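Long-range contact in putative flagellar hook-associated protein (Vibrio parahaemolyticus, PDB 3PWX), which probably serves as a structural component of the bacterial flagellum, as a hook-associated member of the flagellin family: residues E144-V154 with A182-A193. Sequence-based numbering, arbitrary orientation.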
loop_
_atom_site.group_PDB
_atom_site.type_symbol
_atom_site.label_atom_id
_atom_site.label_comp_id
_atom_site.label_asym_id
_atom_site.label_seq_id
_atom_site.Cartn_x
_atom_site.Cartn_y
_atom_site.Cartn_z
ATOM N N GLU A 144 7.114 -13.850 -10.087
ATOM C CA GLU A 144 7.783 -12.674 -10.609
ATOM C C GLU A 144 9.308 -12.823 -10.561
ATOM O O GLU A 144 10.000 -12.427 -11.514
ATOM C CB GLU A 144 7.304 -11.421 -9.865
ATOM C CG GLU A 144 8.144 -10.203 -10.206
ATOM C CD GLU A 144 7.723 -8.976 -9.401
ATOM O OE1 GLU A 144 6.562 -8.954 -8.881
ATOM O OE2 GLU A 144 8.545 -8.021 -9.307
ATOM N N ILE A 145 9.825 -13.433 -9.491
ATOM C CA ILE A 145 11.286 -13.581 -9.294
ATOM C C ILE A 145 11.999 -14.537 -10.249
ATOM O O ILE A 145 13.146 -14.265 -10.713
ATOM C CB ILE A 145 11.614 -13.857 -7.802
ATOM C CG1 ILE A 145 11.207 -12.595 -6.961
ATOM C CG2 ILE A 145 13.030 -14.110 -7.621
ATOM C CD1 ILE A 145 11.098 -12.823 -5.470
ATOM N N LEU A 146 11.305 -15.636 -10.583
ATOM C CA LEU A 146 11.817 -16.670 -11.466
ATOM C C LEU A 146 11.625 -16.333 -12.957
ATOM O O LEU A 146 12.259 -16.953 -13.836
ATOM C CB LEU A 146 11.167 -18.016 -11.124
ATOM C CG LEU A 146 11.719 -18.655 -9.844
ATOM C CD1 LEU A 146 11.180 -20.084 -9.579
ATOM C CD2 LEU A 146 13.274 -18.754 -9.853
ATOM N N ASP A 147 10.801 -15.340 -13.247
ATOM C CA ASP A 147 10.596 -14.942 -14.634
ATOM C C ASP A 147 11.826 -14.211 -15.183
ATOM O O ASP A 147 12.118 -13.063 -14.834
ATOM C CB ASP A 147 9.308 -14.096 -14.759
ATOM C CG ASP A 147 9.219 -13.313 -16.073
ATOM O OD1 ASP A 147 10.249 -12.842 -16.590
ATOM O OD2 ASP A 147 8.098 -13.101 -16.581
ATOM N N ILE A 148 12.541 -14.904 -16.053
ATOM C CA ILE A 148 13.651 -14.313 -16.793
ATOM C C ILE A 148 13.294 -14.200 -18.271
ATOM O O ILE A 148 14.171 -14.072 -19.122
ATOM C CB ILE A 148 14.985 -15.075 -16.563
ATOM C CG1 ILE A 148 14.748 -16.588 -16.599
ATOM C CG2 ILE A 148 15.536 -14.724 -15.223
ATOM C CD1 ILE A 148 16.006 -17.437 -16.808
ATOM N N GLY A 149 11.994 -14.219 -18.555
ATOM C CA GLY A 149 11.490 -14.264 -19.922
ATOM C C GLY A 149 11.305 -15.719 -20.297
ATOM O O GLY A 149 11.496 -16.601 -19.446
ATOM N N GLY A 150 10.932 -15.978 -21.556
ATOM C CA GLY A 150 10.778 -17.341 -22.059
ATOM C C GLY A 150 9.619 -18.031 -21.359
ATOM O O GLY A 150 8.866 -18.795 -21.966
ATOM N N GLY A 151 9.462 -17.686 -20.074
ATOM C CA GLY A 151 8.755 -18.483 -19.073
ATOM C C GLY A 151 9.727 -19.468 -18.440
ATOM O O GLY A 151 9.375 -20.102 -17.433
ATOM N N LYS A 152 10.945 -19.525 -19.018
ATOM C CA LYS A 152 11.897 -20.647 -18.947
ATOM C C LYS A 152 12.982 -20.493 -17.856
ATOM O O LYS A 152 14.143 -20.165 -18.156
ATOM C CB LYS A 152 12.606 -20.799 -20.315
ATOM C CG LYS A 152 13.102 -19.435 -20.892
ATOM C CD LYS A 152 14.111 -19.603 -22.014
ATOM C CE LYS A 152 13.437 -20.027 -23.342
ATOM N NZ LYS A 152 14.427 -20.609 -24.347
ATOM N N ASN A 153 12.609 -20.793 -16.613
ATOM C CA ASN A 153 13.404 -20.474 -15.438
ATOM C C ASN A 153 14.765 -21.149 -15.338
ATOM O O ASN A 153 15.151 -21.921 -16.185
ATOM C CB ASN A 153 12.583 -20.755 -14.197
ATOM C CG ASN A 153 12.296 -22.187 -14.031
ATOM O OD1 ASN A 153 13.206 -22.977 -13.835
ATOM N ND2 ASN A 153 11.029 -22.560 -14.111
ATOM N N VAL A 154 15.478 -20.827 -14.270
ATOM C CA VAL A 154 16.824 -21.263 -14.062
ATOM C C VAL A 154 16.895 -22.716 -13.686
ATOM O O VAL A 154 17.909 -23.372 -13.939
ATOM C CB VAL A 154 17.553 -20.414 -12.971
ATOM C CG1 VAL A 154 16.978 -20.688 -11.589
ATOM C CG2 VAL A 154 19.072 -20.689 -12.979
ATOM N N ALA A 182 21.228 -17.431 -17.333
ATOM C CA ALA A 182 20.019 -17.656 -16.574
ATOM C C ALA A 182 20.282 -17.440 -15.103
ATOM O O ALA A 182 19.414 -16.829 -14.370
ATOM C CB ALA A 182 19.460 -19.017 -16.827
ATOM N N ILE A 183 21.453 -17.876 -14.649
ATOM C CA ILE A 183 21.866 -17.593 -13.276
ATOM C C ILE A 183 22.055 -16.107 -13.049
ATOM O O ILE A 183 21.427 -15.572 -12.154
ATOM C CB ILE A 183 23.138 -18.333 -12.843
ATOM C CG1 ILE A 183 22.904 -19.849 -12.878
ATOM C CG2 ILE A 183 23.522 -17.834 -11.432
ATOM C CD1 ILE A 183 24.126 -20.723 -12.691
ATOM N N ASP A 184 22.876 -15.431 -13.860
ATOM C CA ASP A 184 22.971 -13.948 -13.741
ATOM C C ASP A 184 21.621 -13.237 -13.689
ATOM O O ASP A 184 21.465 -12.319 -12.887
ATOM C CB ASP A 184 23.889 -13.299 -14.785
ATOM C CG ASP A 184 25.308 -13.753 -14.628
ATOM O OD1 ASP A 184 25.602 -14.379 -13.577
ATOM O OD2 ASP A 184 26.138 -13.509 -15.536
ATOM N N ASP A 185 20.649 -13.670 -14.501
ATOM C CA ASP A 185 19.344 -12.972 -14.548
ATOM C C ASP A 185 18.533 -13.211 -13.283
ATOM O O ASP A 185 17.939 -12.271 -12.695
ATOM C CB ASP A 185 18.517 -13.396 -15.760
ATOM C CG ASP A 185 19.123 -12.922 -17.053
ATOM O OD1 ASP A 185 19.918 -11.935 -16.982
ATOM O OD2 ASP A 185 18.820 -13.529 -18.118
ATOM N N THR A 186 18.529 -14.462 -12.841
ATOM C CA THR A 186 17.786 -14.769 -11.645
ATOM C C THR A 186 18.406 -13.998 -10.479
ATOM O O THR A 186 17.708 -13.343 -9.683
ATOM C CB THR A 186 17.627 -16.285 -11.430
ATOM O OG1 THR A 186 17.047 -16.824 -12.603
ATOM C CG2 THR A 186 16.660 -16.598 -10.314
HETATM N N MSE A 187 19.708 -13.997 -10.426
HETATM C CA MSE A 187 20.387 -13.307 -9.356
HETATM C C MSE A 187 20.013 -11.826 -9.294
HETATM O O MSE A 187 19.701 -11.304 -8.210
HETATM C CB MSE A 187 21.898 -13.487 -9.494
HETATM C CG MSE A 187 22.653 -12.719 -8.436
HETATM SE SE MSE A 187 22.643 -13.625 -6.698
HETATM C CE MSE A 187 24.094 -14.965 -7.176
ATOM N N ALA A 188 20.015 -11.155 -10.441
ATOM C CA ALA A 188 19.515 -9.773 -10.524
ATOM C C ALA A 188 18.069 -9.619 -9.955
ATOM O O ALA A 188 17.716 -8.642 -9.230
ATOM C CB ALA A 188 19.577 -9.290 -11.956
ATOM N N ASN A 189 17.235 -10.589 -10.267
ATOM C CA ASN A 189 15.855 -10.507 -9.788
ATOM C C ASN A 189 15.822 -10.723 -8.262
ATOM O O ASN A 189 15.132 -10.007 -7.529
ATOM C CB ASN A 189 14.990 -11.558 -10.501
ATOM C CG ASN A 189 14.643 -11.184 -11.933
ATOM O OD1 ASN A 189 14.914 -10.105 -12.377
ATOM N ND2 ASN A 189 14.016 -12.089 -12.644
ATOM N N VAL A 190 16.549 -11.730 -7.785
ATOM C CA VAL A 190 16.575 -12.039 -6.349
ATOM C C VAL A 190 17.095 -10.857 -5.571
ATOM O O VAL A 190 16.513 -10.476 -4.556
ATOM C CB VAL A 190 17.403 -13.334 -6.027
ATOM C CG1 VAL A 190 17.777 -13.401 -4.544
ATOM C CG2 VAL A 190 16.602 -14.521 -6.369
ATOM N N LEU A 191 18.130 -10.214 -6.100
ATOM C CA LEU A 191 18.763 -9.084 -5.437
ATOM C C LEU A 191 17.891 -7.861 -5.532
ATOM O O LEU A 191 17.862 -7.052 -4.612
ATOM C CB LEU A 191 20.170 -8.799 -6.037
ATOM C CG LEU A 191 21.356 -9.749 -5.706
ATOM C CD1 LEU A 191 22.667 -9.239 -6.288
ATOM C CD2 LEU A 191 21.516 -9.991 -4.177
ATOM N N GLY A 192 17.184 -7.714 -6.647
ATOM C CA GLY A 192 16.263 -6.581 -6.816
ATOM C C GLY A 192 15.113 -6.665 -5.819
ATOM O O GLY A 192 14.699 -5.656 -5.230
ATOM N N ALA A 193 14.597 -7.863 -5.619
ATOM C CA ALA A 193 13.593 -8.158 -4.584
ATOM C C ALA A 193 13.978 -7.759 -3.185
ATOM O O ALA A 193 13.159 -7.236 -2.451
ATOM C CB ALA A 193 13.344 -9.670 -4.567
HETATM O O HOH W 1 14.806 -18.007 -13.308
#
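Ile145 and Asn189 meet where the short helix 142-145 and the glycine-containing loop after it pack on the long C-terminal helix 172-223 in the helical bundle of this flagellin-family protein. The carboxamide of Asn189 is turned to the backbone of the other segment. Its ND2 donates to Ile145 O at 3.0 Å (N-H...O angle 154°); the acceptor lies close to the amide plane, whereas the donor stands above the carbonyl plane. The same nitrogen makes a weaker, more bent bond to Asp147 O, so one amide nitrogen serves two backbone carbonyls, those of Ile145 and Asp147.

Toward the C-terminal end of the helix from Asn189, Ile145 crosses Val190 at about a right angle. Its CG2 branch, anti to the backbone N, touches Val190 CG2 at 3.8 Å, while CD1 extends to the methyl of Ala193. Phe89 of helix 71-89 also packs on Ile145 and Leu146, and helix 7-61 touches Val190 and Ile183, so helices 71-89 and 7-61 both border the contact.

Toward the N-terminal end of helix 172-223, Ile148 lies across Asp185, with CG2 against Asp185 CB. Its CG1 sits between the backbone N and the carbonyl carbon (chi1 43°) and carries CD1 to Ala182 CB, 3.8 Å away. Val154, in the first turn of helix 154-166, turns CG2 onto Ile183 CG1 at 3.9 Å. Asn153, at the N-cap of that helix, accepts from Asn156 N through OD1, and in an Asx turn Asp147 OD1 accepts from Gly149 N, which comes from above the carboxylate plane.

A water bridges the two segments: its oxygen donates to Leu146 O at 2.8 Å, accepts weakly from Val154 N, and is hydrogen-bonded to Thr186 OG1 at 2.6 Å.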